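Local coordinates for protein putative isomerase YbhH (PDB 6OTV) that has no established substrate but probably works as an isomerase of the PrpF family, related to the diaminopimelate epimerases, at residues V7-G12 with G101-E106; A225-I230 with P249-I254; L277-A282 with G315-H320; G281-S286 with A333-T338. One frame throughout, in Å; residues are numbered along the deposited sequence. Where two conformers were deposited one is given.

Contact 1 (V7-G12 with G101-E106)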
loop_
_atom_site.group_PDB
_atom_site.type_symbol
_atom_site.label_atom_id
_atom_site.label_comp_id
_atom_site.label_asym_id
_atom_site.label_seq_id
_atom_site.Cartn_x
_atom_site.Cartn_y
_atom_site.Cartn_z
ATOM N N VAL A 7 -15.480 10.202 -21.336
ATOM C CA VAL A 7 -16.375 10.633 -20.269
ATOM C C VAL A 7 -15.837 11.949 -19.723
ATOM O O VAL A 7 -14.688 12.010 -19.270
ATOM C CB VAL A 7 -16.483 9.590 -19.139
ATOM C CG1 VAL A 7 -17.283 10.155 -17.973
ATOM C CG2 VAL A 7 -17.115 8.299 -19.642
ATOM N N MET A 8 -16.652 13.000 -19.774
ATOM C CA MET A 8 -16.305 14.257 -19.125
ATOM C C MET A 8 -16.830 14.232 -17.700
ATOM O O MET A 8 -17.995 13.894 -17.465
ATOM C CB MET A 8 -16.879 15.463 -19.869
ATOM C CG MET A 8 -16.524 16.806 -19.254
ATOM S SD MET A 8 -17.323 18.188 -20.102
ATOM C CE MET A 8 -16.621 18.035 -21.743
ATOM N N MET A 9 -15.969 14.580 -16.757
ATOM C CA MET A 9 -16.354 14.683 -15.362
ATOM C C MET A 9 -15.795 15.970 -14.783
ATOM O O MET A 9 -14.712 16.425 -15.166
ATOM C CB MET A 9 -15.844 13.497 -14.527
ATOM C CG MET A 9 -16.269 12.127 -15.020
ATOM S SD MET A 9 -15.713 10.834 -13.893
ATOM C CE MET A 9 -16.784 11.133 -12.484
ATOM N N ARG A 10 -16.549 16.561 -13.863
ATOM C CA ARG A 10 -15.978 17.551 -12.963
ATOM C C ARG A 10 -15.286 16.808 -11.830
ATOM O O ARG A 10 -15.905 15.976 -11.155
ATOM C CB ARG A 10 -17.047 18.493 -12.415
ATOM C CG ARG A 10 -16.508 19.464 -11.361
ATOM C CD ARG A 10 -17.604 20.313 -10.739
ATOM N NE ARG A 10 -18.618 19.497 -10.079
ATOM C CZ ARG A 10 -18.466 18.935 -8.883
ATOM N NH1 ARG A 10 -17.333 19.090 -8.210
ATOM N NH2 ARG A 10 -19.447 18.209 -8.362
ATOM N N GLY A 11 -13.999 17.076 -11.649
ATOM C CA GLY A 11 -13.278 16.560 -10.506
ATOM C C GLY A 11 -12.885 17.698 -9.590
ATOM O O GLY A 11 -11.938 18.434 -9.887
ATOM N N GLY A 12 -13.605 17.863 -8.489
ATOM C CA GLY A 12 -13.350 18.998 -7.620
ATOM C C GLY A 12 -13.613 20.290 -8.368
ATOM O O GLY A 12 -14.707 20.515 -8.899
ATOM N N GLY A 101 -11.989 7.321 -8.786
ATOM C CA GLY A 101 -12.635 6.188 -8.139
ATOM C C GLY A 101 -14.013 5.897 -8.702
ATOM O O GLY A 101 -14.347 4.747 -9.002
ATOM N N ALA A 102 -14.836 6.939 -8.851
ATOM C CA ALA A 102 -16.170 6.753 -9.409
ATOM C C ALA A 102 -16.102 6.285 -10.856
ATOM O O ALA A 102 -16.924 5.472 -11.295
ATOM C CB ALA A 102 -16.972 8.051 -9.303
ATOM N N PHE A 103 -15.128 6.790 -11.615
ATOM C CA PHE A 103 -14.976 6.358 -12.999
ATOM C C PHE A 103 -14.568 4.892 -13.074
ATOM O O PHE A 103 -15.044 4.151 -13.942
ATOM C CB PHE A 103 -13.955 7.246 -13.710
ATOM C CG PHE A 103 -13.730 6.883 -15.151
ATOM C CD1 PHE A 103 -14.569 7.371 -16.141
ATOM C CD2 PHE A 103 -12.673 6.064 -15.516
ATOM C CE1 PHE A 103 -14.362 7.039 -17.473
ATOM C CE2 PHE A 103 -12.461 5.730 -16.846
ATOM C CZ PHE A 103 -13.307 6.221 -17.824
ATOM N N ALA A 104 -13.689 4.454 -12.169
ATOM C CA ALA A 104 -13.247 3.064 -12.182
ATOM C C ALA A 104 -14.395 2.116 -11.860
ATOM O O ALA A 104 -14.484 1.024 -12.432
ATOM C CB ALA A 104 -12.097 2.871 -11.197
ATOM N N ILE A 105 -15.287 2.521 -10.954
ATOM C CA ILE A 105 -16.417 1.670 -10.597
ATOM C C ILE A 105 -17.420 1.598 -11.742
ATOM O O ILE A 105 -17.917 0.518 -12.081
ATOM C CB ILE A 105 -17.069 2.174 -9.297
ATOM C CG1 ILE A 105 -16.063 2.119 -8.144
ATOM C CG2 ILE A 105 -18.306 1.354 -8.970
ATOM C CD1 ILE A 105 -16.476 2.915 -6.925
ATOM N N GLU A 106 -17.728 2.739 -12.365
ATOM C CA GLU A 106 -18.696 2.736 -13.456
ATOM C C GLU A 106 -18.205 1.960 -14.673
ATOM O O GLU A 106 -19.031 1.487 -15.462
ATOM C CB GLU A 106 -19.046 4.169 -13.865
ATOM C CG GLU A 106 -19.811 4.949 -12.808
ATOM C CD GLU A 106 -20.530 6.150 -13.388
ATOM O OE1 GLU A 106 -21.431 5.955 -14.229
ATOM O OE2 GLU A 106 -20.187 7.291 -13.016
#

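Contact 2 (A225-I230 with P249-I254)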
loop_
_atom_site.group_PDB
_atom_site.type_symbol
_atom_site.label_atom_id
_atom_site.label_comp_id
_atom_site.label_asym_id
_atom_site.label_seq_id
_atom_site.Cartn_x
_atom_site.Cartn_y
_atom_site.Cartn_z
ATOM N N ALA A 225 12.357 37.914 -7.495
ATOM C CA ALA A 225 13.794 37.670 -7.446
ATOM C C ALA A 225 14.218 37.164 -6.073
ATOM O O ALA A 225 14.994 36.207 -5.970
ATOM C CB ALA A 225 14.556 38.943 -7.811
ATOM N N ARG A 226 13.718 37.796 -5.005
ATOM C CA ARG A 226 14.043 37.339 -3.657
ATOM C C ARG A 226 13.527 35.930 -3.402
ATOM O O ARG A 226 14.174 35.151 -2.694
ATOM C CB ARG A 226 13.478 38.309 -2.620
ATOM C CG ARG A 226 14.387 39.488 -2.318
ATOM C CD ARG A 226 13.852 40.331 -1.171
ATOM N NE ARG A 226 14.890 41.182 -0.591
ATOM C CZ ARG A 226 15.203 42.396 -1.033
ATOM N NH1 ARG A 226 14.558 42.915 -2.069
ATOM N NH2 ARG A 226 16.162 43.094 -0.439
ATOM N N ILE A 227 12.372 35.583 -3.974
ATOM C CA ILE A 227 11.846 34.231 -3.820
ATOM C C ILE A 227 12.739 33.226 -4.540
ATOM O O ILE A 227 13.031 32.146 -4.012
ATOM C CB ILE A 227 10.391 34.163 -4.320
ATOM C CG1 ILE A 227 9.472 34.973 -3.404
ATOM C CG2 ILE A 227 9.916 32.723 -4.400
ATOM C CD1 ILE A 227 8.017 34.955 -3.826
ATOM N N GLU A 228 13.196 33.565 -5.749
ATOM C CA GLU A 228 14.045 32.648 -6.507
ATOM C C GLU A 228 15.378 32.412 -5.807
ATOM O O GLU A 228 15.883 31.284 -5.796
ATOM C CB GLU A 228 14.271 33.186 -7.920
ATOM C CG GLU A 228 13.188 32.797 -8.907
ATOM C CD GLU A 228 13.180 31.309 -9.199
ATOM O OE1 GLU A 228 14.250 30.672 -9.092
ATOM O OE2 GLU A 228 12.103 30.775 -9.532
ATOM N N SER A 229 15.962 33.464 -5.227
ATOM C CA SER A 229 17.214 33.305 -4.493
ATOM C C SER A 229 17.079 32.264 -3.391
ATOM O O SER A 229 17.995 31.467 -3.161
ATOM C CB SER A 229 17.651 34.649 -3.907
ATOM O OG SER A 229 18.727 34.484 -3.000
ATOM N N ILE A 230 15.937 32.251 -2.705
ATOM C CA ILE A 230 15.725 31.277 -1.643
ATOM C C ILE A 230 15.389 29.904 -2.218
ATOM O O ILE A 230 15.778 28.879 -1.646
ATOM C CB ILE A 230 14.629 31.774 -0.686
ATOM C CG1 ILE A 230 14.940 33.197 -0.219
ATOM C CG2 ILE A 230 14.495 30.845 0.509
ATOM C CD1 ILE A 230 13.852 33.812 0.636
ATOM N N PRO A 249 11.709 22.960 -5.672
ATOM C CA PRO A 249 10.572 22.961 -4.742
ATOM C C PRO A 249 9.618 24.111 -5.020
ATOM O O PRO A 249 10.043 25.129 -5.559
ATOM C CB PRO A 249 11.239 23.127 -3.378
ATOM C CG PRO A 249 12.427 23.972 -3.681
ATOM C CD PRO A 249 12.937 23.441 -5.010
ATOM N N LYS A 250 8.349 23.940 -4.678
ATOM C CA LYS A 250 7.379 25.011 -4.844
ATOM C C LYS A 250 7.460 25.949 -3.646
ATOM O O LYS A 250 7.172 25.524 -2.522
ATOM C CB LYS A 250 5.973 24.444 -4.966
ATOM C CG LYS A 250 5.770 23.500 -6.133
ATOM C CD LYS A 250 5.023 24.165 -7.285
ATOM C CE LYS A 250 4.527 23.127 -8.297
ATOM N NZ LYS A 250 5.627 22.245 -8.787
ATOM N N PRO A 251 7.859 27.208 -3.829
ATOM C CA PRO A 251 7.892 28.137 -2.692
ATOM C C PRO A 251 6.489 28.568 -2.296
ATOM O O PRO A 251 5.616 28.766 -3.145
ATOM C CB PRO A 251 8.722 29.316 -3.217
ATOM C CG PRO A 251 8.564 29.259 -4.695
ATOM C CD PRO A 251 8.416 27.809 -5.054
ATOM N N VAL A 252 6.273 28.687 -0.987
ATOM C CA VAL A 252 4.971 29.035 -0.427
ATOM C C VAL A 252 5.155 30.183 0.553
ATOM O O VAL A 252 5.857 30.035 1.561
ATOM C CB VAL A 252 4.303 27.845 0.281
ATOM C CG1 VAL A 252 2.976 28.287 0.866
ATOM C CG2 VAL A 252 4.120 26.678 -0.682
ATOM N N LEU A 253 4.524 31.318 0.265
ATOM C CA LEU A 253 4.461 32.412 1.223
ATOM C C LEU A 253 3.311 32.168 2.193
ATOM O O LEU A 253 2.184 31.892 1.770
ATOM C CB LEU A 253 4.276 33.747 0.504
ATOM C CG LEU A 253 5.380 34.166 -0.468
ATOM C CD1 LEU A 253 5.122 35.576 -0.974
ATOM C CD2 LEU A 253 6.740 34.076 0.205
ATOM N N ILE A 254 3.592 32.254 3.491
ATOM C CA ILE A 254 2.578 31.988 4.503
ATOM C C ILE A 254 2.371 33.225 5.368
ATOM O O ILE A 254 3.266 34.056 5.546
ATOM C CB ILE A 254 2.926 30.768 5.383
ATOM C CG1 ILE A 254 4.178 31.033 6.220
ATOM C CG2 ILE A 254 3.097 29.523 4.524
ATOM C CD1 ILE A 254 4.344 30.070 7.377
#

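Contact 3 (L277-A282 with G315-H320). With PO4 (phosphate ion), chain I.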
loop_
_atom_site.group_PDB
_atom_site.type_symbol
_atom_site.label_atom_id
_atom_site.label_comp_id
_atom_site.label_asym_id
_atom_site.label_seq_id
_atom_site.Cartn_x
_atom_site.Cartn_y
_atom_site.Cartn_z
ATOM N N LEU A 277 -4.789 26.832 -4.807
ATOM C CA LEU A 277 -3.793 26.062 -4.079
ATOM C C LEU A 277 -3.852 24.613 -4.539
ATOM O O LEU A 277 -4.936 24.039 -4.658
ATOM C CB LEU A 277 -4.018 26.146 -2.564
ATOM C CG LEU A 277 -3.154 25.219 -1.707
ATOM C CD1 LEU A 277 -1.681 25.587 -1.819
ATOM C CD2 LEU A 277 -3.613 25.242 -0.259
ATOM N N ALA A 278 -2.683 24.028 -4.790
ATOM C CA ALA A 278 -2.618 22.621 -5.161
ATOM C C ALA A 278 -2.867 21.734 -3.947
ATOM O O ALA A 278 -2.450 22.051 -2.828
ATOM C CB ALA A 278 -1.259 22.291 -5.779
ATOM N N ILE A 279 -3.558 20.614 -4.175
ATOM C CA ILE A 279 -3.841 19.674 -3.094
ATOM C C ILE A 279 -2.545 19.182 -2.461
ATOM O O ILE A 279 -2.429 19.101 -1.231
ATOM C CB ILE A 279 -4.696 18.502 -3.615
ATOM C CG1 ILE A 279 -6.032 19.016 -4.163
ATOM C CG2 ILE A 279 -4.914 17.465 -2.517
ATOM C CD1 ILE A 279 -6.867 19.745 -3.141
ATOM N N THR A 280 -1.549 18.852 -3.288
ATOM C CA THR A 280 -0.267 18.407 -2.752
ATOM C C THR A 280 0.384 19.496 -1.912
ATOM O O THR A 280 0.943 19.216 -0.845
ATOM C CB THR A 280 0.663 17.978 -3.887
ATOM O OG1 THR A 280 0.861 19.072 -4.788
ATOM C CG2 THR A 280 0.068 16.803 -4.645
ATOM N N GLY A 281 0.315 20.747 -2.371
ATOM C CA GLY A 281 0.801 21.845 -1.553
ATOM C C GLY A 281 0.048 21.961 -0.242
ATOM O O GLY A 281 0.638 22.256 0.802
ATOM N N ALA A 282 -1.265 21.716 -0.275
ATOM C CA ALA A 282 -2.054 21.768 0.950
ATOM C C ALA A 282 -1.615 20.689 1.933
ATOM O O ALA A 282 -1.621 20.910 3.149
ATOM C CB ALA A 282 -3.543 21.636 0.622
ATOM N N GLY A 315 -10.239 31.045 -1.873
ATOM C CA GLY A 315 -11.076 30.288 -0.962
ATOM C C GLY A 315 -10.237 29.632 0.123
ATOM O O GLY A 315 -9.173 30.132 0.489
ATOM N N ALA A 316 -10.750 28.512 0.630
ATOM C CA ALA A 316 -10.076 27.756 1.675
ATOM C C ALA A 316 -10.279 26.271 1.426
ATOM O O ALA A 316 -11.221 25.855 0.750
ATOM C CB ALA A 316 -10.581 28.135 3.075
ATOM N N LEU A 317 -9.379 25.472 1.994
ATOM C CA LEU A 317 -9.384 24.030 1.792
ATOM C C LEU A 317 -9.150 23.347 3.129
ATOM O O LEU A 317 -8.243 23.731 3.873
ATOM C CB LEU A 317 -8.310 23.621 0.775
ATOM C CG LEU A 317 -8.364 22.227 0.149
ATOM C CD1 LEU A 317 -7.449 21.277 0.885
ATOM C CD2 LEU A 317 -9.787 21.682 0.118
ATOM N N ASP A 318 -9.975 22.347 3.437
ATOM C CA ASP A 318 -9.846 21.581 4.670
ATOM C C ASP A 318 -8.971 20.356 4.434
ATOM O O ASP A 318 -9.214 19.581 3.503
ATOM C CB ASP A 318 -11.219 21.149 5.189
ATOM C CG ASP A 318 -11.959 22.271 5.897
ATOM O OD1 ASP A 318 -11.320 23.018 6.668
ATOM O OD2 ASP A 318 -13.183 22.401 5.681
ATOM N N VAL A 319 -7.952 20.189 5.272
ATOM C CA VAL A 319 -7.103 19.003 5.262
ATOM C C VAL A 319 -7.211 18.347 6.629
ATOM O O VAL A 319 -6.985 18.999 7.654
ATOM C CB VAL A 319 -5.636 19.336 4.942
ATOM C CG1 VAL A 319 -4.807 18.053 4.872
ATOM C CG2 VAL A 319 -5.526 20.121 3.645
ATOM N N HIS A 320 -7.578 17.070 6.644
ATOM C CA HIS A 320 -7.636 16.298 7.878
ATOM C C HIS A 320 -6.316 15.561 8.056
ATOM O O HIS A 320 -5.907 14.787 7.183
ATOM C CB HIS A 320 -8.804 15.314 7.864
ATOM C CG HIS A 320 -8.958 14.549 9.142
ATOM N ND1 HIS A 320 -8.517 13.252 9.293
ATOM C CD2 HIS A 320 -9.491 14.906 10.335
ATOM C CE1 HIS A 320 -8.780 12.840 10.521
ATOM N NE2 HIS A 320 -9.370 13.825 11.173
HETATM P P PO4 I . -4.562 20.542 -7.858
HETATM O O1 PO4 I . -3.671 21.450 -8.677
HETATM O O2 PO4 I . -5.720 20.069 -8.701
HETATM O O3 PO4 I . -3.761 19.357 -7.362
HETATM O O4 PO4 I . -5.110 21.305 -6.676
#

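Contact 4 (G281-S286 with A333-T338). With EDO (1,2-ethanediol), chain E.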
loop_
_atom_site.group_PDB
_atom_site.type_symbol
_atom_site.label_atom_id
_atom_site.label_comp_id
_atom_site.label_asym_id
_atom_site.label_seq_id
_atom_site.Cartn_x
_atom_site.Cartn_y
_atom_site.Cartn_z
ATOM N N GLY A 281 0.315 20.747 -2.371
ATOM C CA GLY A 281 0.801 21.845 -1.553
ATOM C C GLY A 281 0.048 21.961 -0.242
ATOM O O GLY A 281 0.638 22.256 0.802
ATOM N N ALA A 282 -1.265 21.716 -0.275
ATOM C CA ALA A 282 -2.054 21.768 0.950
ATOM C C ALA A 282 -1.615 20.689 1.933
ATOM O O ALA A 282 -1.621 20.910 3.149
ATOM C CB ALA A 282 -3.543 21.636 0.622
ATOM N N ILE A 283 -1.224 19.519 1.424
ATOM C CA ILE A 283 -0.723 18.461 2.299
ATOM C C ILE A 283 0.543 18.924 3.009
ATOM O O ILE A 283 0.691 18.765 4.228
ATOM C CB ILE A 283 -0.473 17.169 1.501
ATOM C CG1 ILE A 283 -1.729 16.740 0.738
ATOM C CG2 ILE A 283 0.014 16.058 2.424
ATOM C CD1 ILE A 283 -2.961 16.624 1.593
ATOM N N ALA A 284 1.472 19.514 2.253
ATOM C CA ALA A 284 2.754 19.921 2.820
ATOM C C ALA A 284 2.576 21.015 3.866
ATOM O O ALA A 284 3.155 20.945 4.957
ATOM C CB ALA A 284 3.693 20.384 1.706
ATOM N N ILE A 285 1.777 22.037 3.549
ATOM C CA ILE A 285 1.600 23.165 4.461
ATOM C C ILE A 285 0.889 22.722 5.733
ATOM O O ILE A 285 1.295 23.078 6.846
ATOM C CB ILE A 285 0.838 24.301 3.759
ATOM C CG1 ILE A 285 1.630 24.794 2.553
ATOM C CG2 ILE A 285 0.571 25.438 4.732
ATOM C CD1 ILE A 285 0.774 25.449 1.504
ATOM N N SER A 286 -0.191 21.948 5.591
ATOM C CA SER A 286 -0.904 21.468 6.769
ATOM C C SER A 286 -0.006 20.592 7.636
ATOM O O SER A 286 -0.101 20.622 8.869
ATOM C CB SER A 286 -2.163 20.705 6.349
ATOM O OG SER A 286 -1.830 19.557 5.587
ATOM N N ALA A 333 -2.696 12.314 5.645
ATOM C CA ALA A 333 -3.513 13.462 5.275
ATOM C C ALA A 333 -4.658 13.019 4.378
ATOM O O ALA A 333 -4.481 12.162 3.506
ATOM C CB ALA A 333 -2.682 14.527 4.553
ATOM N N SER A 334 -5.832 13.608 4.590
ATOM C CA SER A 334 -6.987 13.328 3.753
ATOM C C SER A 334 -7.722 14.628 3.457
ATOM O O SER A 334 -7.685 15.579 4.243
ATOM C CB SER A 334 -7.938 12.314 4.408
ATOM O OG SER A 334 -8.412 12.790 5.654
ATOM N N VAL A 335 -8.385 14.658 2.306
ATOM C CA VAL A 335 -9.126 15.824 1.843
ATOM C C VAL A 335 -10.468 15.348 1.306
ATOM O O VAL A 335 -10.566 14.261 0.725
ATOM C CB VAL A 335 -8.331 16.604 0.769
ATOM C CG1 VAL A 335 -9.194 17.667 0.114
ATOM C CG2 VAL A 335 -7.092 17.241 1.386
ATOM N N ILE A 336 -11.511 16.148 1.525
ATOM C CA ILE A 336 -12.827 15.898 0.952
ATOM C C ILE A 336 -12.955 16.704 -0.333
ATOM O O ILE A 336 -12.639 17.899 -0.362
ATOM C CB ILE A 336 -13.951 16.258 1.938
ATOM C CG1 ILE A 336 -13.793 15.485 3.253
ATOM C CG2 ILE A 336 -15.317 15.981 1.312
ATOM C CD1 ILE A 336 -14.046 13.998 3.130
ATOM N N ARG A 337 -13.407 16.051 -1.397
ATOM C CA ARG A 337 -13.749 16.718 -2.644
ATOM C C ARG A 337 -15.141 16.269 -3.063
ATOM O O ARG A 337 -15.805 15.494 -2.366
ATOM C CB ARG A 337 -12.728 16.409 -3.750
ATOM C CG ARG A 337 -11.285 16.778 -3.428
ATOM C CD ARG A 337 -10.973 18.217 -3.804
ATOM N NE ARG A 337 -11.570 19.165 -2.872
ATOM C CZ ARG A 337 -11.593 20.479 -3.060
ATOM N NH1 ARG A 337 -11.053 21.004 -4.154
ATOM N NH2 ARG A 337 -12.160 21.267 -2.157
ATOM N N THR A 338 -15.593 16.768 -4.208
ATOM C CA THR A 338 -16.792 16.261 -4.854
ATOM C C THR A 338 -16.490 16.056 -6.329
ATOM O O THR A 338 -15.556 16.645 -6.881
ATOM C CB THR A 338 -17.995 17.206 -4.698
ATOM O OG1 THR A 338 -17.786 18.380 -5.494
ATOM C CG2 THR A 338 -18.196 17.606 -3.236
HETATM C C1 EDO E . -20.572 20.127 -4.966
HETATM O O1 EDO E . -19.152 20.267 -4.861
HETATM C C2 EDO E . -20.998 20.604 -6.347
HETATM O O2 EDO E . -22.420 20.734 -6.451
#

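Contact 1 (V7-G12 with G101-E106)
F103 sets CG opposite its backbone N (chi1 -180°), which carries the ring out of helix 101-106 to meet V7 and M9 on strand 7-11. The ring arrives edge first: its CE1 lies 3.7 Å from both CB and CG2 of V7, and CG2 sits almost in the ring plane. M9 meets the root of the same side chain, its SD 4.0 Å from F103 CB. The sulfur stands 5.5 Å from the centroid of the F103 ring, an oblique Met-aromatic contact. A bend at chi3 (71°) turns the M9 methyl aside to A102, the residue before F103 in the helix, its CE 4.4 Å from A102 CB. No hydrogen bond links the two segments, whose axes come within 10.9 Å of each other, roughly antiparallel (148°). L20 of strand 14-20 also packs on F103, while F18 and Y143 pack on M9. Apolar side chains thus join the last turns of helix 94-106 to the strand layer beside it, as expected of the diaminopimelate epimerase fold, in which strands wrap round a central helix.

Contact 2 (A225-I230 with P249-I254)
Helix 225-230 comes closest to strand 250-254 at I227 and P251, whose CA atoms are 7.4 Å apart, and no hydrogen bond crosses between the two backbones. I227 makes both side-chain contacts, one with each of its branches. Its CG2, opposite the backbone N, is laid against the proline ring, 3.7 Å from P251 CG and 3.8 Å from P251 CB; the two side chains meet at about a right angle. The other branch is stretched out (chi2 -180°) and ends tip to tip with the leucine, I227 CD1 to L253 CD1 at 4.1 Å. L253 leaves the strand without aiming at the helix, and only the end of its side chain comes round to I227. Between these two strand residues V252 points away from the helix and packs on V265 and Y267 of strand 263-267. L206 adds a further apolar neighbour to I227, and V199 and I201 of strand 197-202 pack on P251 and L253. Purely apolar and buried, the contact seats helix 221-237 on one face of strand 250-255, while V252 on the other face reaches helix 279-290: a strand layer between two helices, consistent with the curled sheets of the diaminopimelate epimerase clan.

Contact 3 (L277-A282 with G315-H320)
A282 presents its methyl group to two neighbours on the strand at once: CB stands 3.9 Å from L317 CD1 and equally 3.9 Å from V319 CG2. L317 and V319, two residues apart on strand 315-320, both face the helix, and the small A282 fits against the pair where the backbones come nearest, at A282 and V319. V319 directs CG1 opposite its backbone N (chi1 -177°) and turns the other methyl, CG2, to A282. L317 reaches out the farther of the two, and its CD1 is shared: besides A282 CB it lies 4.3 Å from I279 CD1, one helical turn earlier, the two methyl ends passing side by side. I279 does not aim at the strand from its CA; its bent chain, with both torsions near -60°, brings CD1 round to L317.

The backbone of I279 also holds an anion at the start of the helix. I279 N, the first helical NH after the N-cap residue A278, donates to phosphate O4 at 3.0 Å and only weakly to O3 at 3.4 Å. Its CG1 lies alongside, 3.5 Å from O4. G94 N and N95 ND2, at the start of helix 94-106, bind this phosphate too, which puts it between the N-terminal ends of two helices whose dipoles would favour negative charge. The ion itself probably came from the crystallisation liquor. An anion held at paired helix N termini, with each helix packed on surrounding strands, is consistent with the substrate cleft of diaminopimelate epimerase relatives, where a substrate carboxylate is bound in this manner.

Contact 4 (G281-S286 with A333-T338)
S286 OG lies within hydrogen-bonding range of two carbonyls one turn back in its own helix, 2.8 Å from A282 O and 3.0 Å from I283 O, which turns its polar end back onto the backbone beside an otherwise apolar interface with strand 333-338. I283 and A333 form the centre of that interface, their CA atoms 6.5 Å apart. I283 CD1 rests 3.6 Å from A333 CB, and CG2 of the same isoleucine clasps this methyl from its other branch at 3.8 Å. A bent chain (chi1 -55°, chi2 -53°) lets CD1 reach the strand although I283 does not start toward it. CD1 also meets V335 CG2 at 4.2 Å, the two side chains crossing at a slant. A333 and V335 both face the helix, whereas S334 between them points away.

Farther along the strand, R337 NE gives a nearly straight bond to I336 O (3.0 Å, 172°), tilted from the carbonyl plane but within the plane of the guanidinium group. That bond steadies the guanidinium group, whose NH1 binds N95 OD1. N95 also donates through ND2 to the bound phosphate, so R337 is a second-shell partner that would fix the orientation of the amide. The long strand 332-344 thus packs on central helix 279-290 at one end and farther on is tied to the anion site through the bond from R337 to N95, consistent with a cleft between two strand-wrapped halves in this clan.

How the contacts relate
From the N terminus, contact 1 closes first, bringing strand 3-11 against helix 94-106. Contact 2 follows in series with a short closure, helix 221-237 onto strand 250-255, on the opposite side of the chain's centre and about 35 Å away between contact centres. Contacts 3 and 4 overlap: they open from helix 279-290, share G281 and A282, and close on the successive, neighbouring strands 315-322 and 332-344, joined by H320 N to S334 O. Strand 332-344 then runs on to contact 1, where T338 meets R10 and G12. V252 of contact 2 packs on I285 of contact 4, setting strand 250-255 against the same helix.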